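Local coordinates for protein KLLA0F20702p (PDB 5Y5A) that probably takes part in recruiting telomerase to telomeres as the yeast subunit Est1, which forms a complex with the telomere protein Cdc13, at residues Val231-Glu236 / Leu263-Ser268. Numbering follows the deposited sequence.
Sequences VPSVGE and LSRLPS
Leu266 pairs with Val234 in a single beta bridge, bonding through its own N and O to the residues on either side of Val234, the pattern of a parallel bridge. Leu266 N donates to Ser233 O over 2.9 Å, and Gly235 N returns a nearly straight bond to Leu266 O (2.8 Å, N-H...O 169°). A water extends this pairing, donating to Leu266 O and accepting from Glu236 N, in the first turn of helix 235-247.

Ser233 O is gripped twice, because Ser264 OG donates to it over 2.8 Å from the face of the carbonyl plane opposite to that of Leu266 N. With OG between its own backbone N and carbonyl carbon (chi1 68°), the Ser264 hydroxyl is turned to Ser233 O. Gly235 packs CA against Pro267 CA at 4.2 Å, and the same glycine CA lies 3.9 Å from Ser268 N.

Both segments are connections between helices in the Est1 DNA/RNA binding domain, a family of the TPR clan: the type I turn from Val231 to Val234 joins helix 218-230 to helix 235-247, and the loop 263-268 leads from helix 251-263 toward helix 271-279.

At the helical end, Ser268 OG donates to Glu236 OE1 over 2.7 Å, approaching from above the carboxylate plane. The Glu236 chain, bent at chi2 (68°), brings the carboxylate to this hydroxyl, which also caps Ala270 N.

Van der Waals contact marks the other end: Ser233 CB lies 4.0 Å from Arg265 CB, and Leu266 CD1 lies beside Ser233 OG. Beyond them lies the bound peptide, whose backbone is hydrogen-bonded by Ser233 OG and Arg265 NH1; Arg265 NE forms a salt bridge with Glu490, and Leu266 packs on an apolar peptide side chain.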
# COMPACT_ATOMS: atom_id res chain seq x y z
N VAL A 231 -1.26 8.32 9.13
CA VAL A 231 -1.42 9.16 7.93
C VAL A 231 -1.25 8.32 6.67
O VAL A 231 -0.21 8.37 6.00
CB VAL A 231 -0.41 10.33 7.86
CG1 VAL A 231 -0.84 11.32 6.79
CG2 VAL A 231 -0.28 11.05 9.19
N PRO A 232 -2.29 7.55 6.32
CA PRO A 232 -2.17 6.61 5.19
C PRO A 232 -2.01 7.30 3.84
O PRO A 232 -1.63 6.63 2.88
CB PRO A 232 -3.49 5.83 5.27
CG PRO A 232 -4.44 6.75 5.99
CD PRO A 232 -3.60 7.46 6.99
N SER A 233 -2.27 8.59 3.75
CA SER A 233 -2.11 9.31 2.48
C SER A 233 -0.65 9.40 2.01
O SER A 233 -0.39 9.61 0.82
CB SER A 233 -2.68 10.72 2.58
OG SER A 233 -1.81 11.54 3.34
N VAL A 234 0.29 9.25 2.94
CA VAL A 234 1.69 9.48 2.61
C VAL A 234 2.30 8.26 1.93
O VAL A 234 2.49 7.21 2.54
CB VAL A 234 2.50 9.86 3.88
CG1 VAL A 234 4.00 9.80 3.61
CG2 VAL A 234 2.09 11.24 4.34
N GLY A 235 2.59 8.42 0.64
CA GLY A 235 3.12 7.35 -0.17
C GLY A 235 4.47 6.84 0.29
O GLY A 235 4.76 5.65 0.17
N GLU A 236 5.30 7.74 0.84
CA GLU A 236 6.68 7.41 1.17
C GLU A 236 6.78 6.23 2.14
O GLU A 236 7.73 5.45 2.08
CB GLU A 236 7.40 8.63 1.75
CG GLU A 236 8.92 8.50 1.76
CD GLU A 236 9.53 8.51 0.36
OE1 GLU A 236 8.90 9.06 -0.57
OE2 GLU A 236 10.65 7.99 0.21
N LEU A 263 0.17 5.86 -5.80
CA LEU A 263 -1.25 6.13 -5.99
C LEU A 263 -1.97 6.59 -4.71
O LEU A 263 -3.20 6.73 -4.71
CB LEU A 263 -1.95 4.89 -6.54
CG LEU A 263 -1.44 4.33 -7.86
CD1 LEU A 263 -2.20 3.06 -8.18
CD2 LEU A 263 -1.65 5.36 -8.95
N SER A 264 -1.23 6.82 -3.64
CA SER A 264 -1.85 7.33 -2.42
C SER A 264 -2.14 8.81 -2.64
O SER A 264 -1.60 9.42 -3.56
CB SER A 264 -0.96 7.10 -1.20
OG SER A 264 0.21 7.90 -1.25
N ARG A 265 -2.99 9.40 -1.79
CA ARG A 265 -3.41 10.78 -2.00
C ARG A 265 -2.23 11.76 -2.01
O ARG A 265 -2.26 12.77 -2.71
CB ARG A 265 -4.45 11.19 -0.94
CG ARG A 265 -5.09 12.57 -1.22
CD ARG A 265 -6.43 12.74 -0.50
NE ARG A 265 -6.29 12.56 0.94
CZ ARG A 265 -6.04 13.54 1.79
NH1 ARG A 265 -5.92 14.79 1.35
NH2 ARG A 265 -5.92 13.28 3.09
N LEU A 266 -1.19 11.45 -1.24
CA LEU A 266 0.08 12.19 -1.31
C LEU A 266 1.23 11.25 -1.68
O LEU A 266 1.98 10.78 -0.81
CB LEU A 266 0.38 12.87 0.03
CG LEU A 266 -0.40 14.16 0.30
CD1 LEU A 266 -0.12 14.64 1.70
CD2 LEU A 266 -0.01 15.22 -0.71
N PRO A 267 1.40 10.99 -2.99
CA PRO A 267 2.27 9.89 -3.44
C PRO A 267 3.77 10.20 -3.34
O PRO A 267 4.17 11.36 -3.26
CB PRO A 267 1.86 9.71 -4.90
CG PRO A 267 1.41 11.10 -5.33
CD PRO A 267 0.85 11.78 -4.10
N SER A 268 4.59 9.15 -3.33
CA SER A 268 6.03 9.35 -3.39
C SER A 268 6.48 9.53 -4.82
O SER A 268 6.05 8.80 -5.71
CB SER A 268 6.78 8.17 -2.76
OG SER A 268 8.16 8.25 -3.08
O HOH W 1 4.83 10.70 -0.06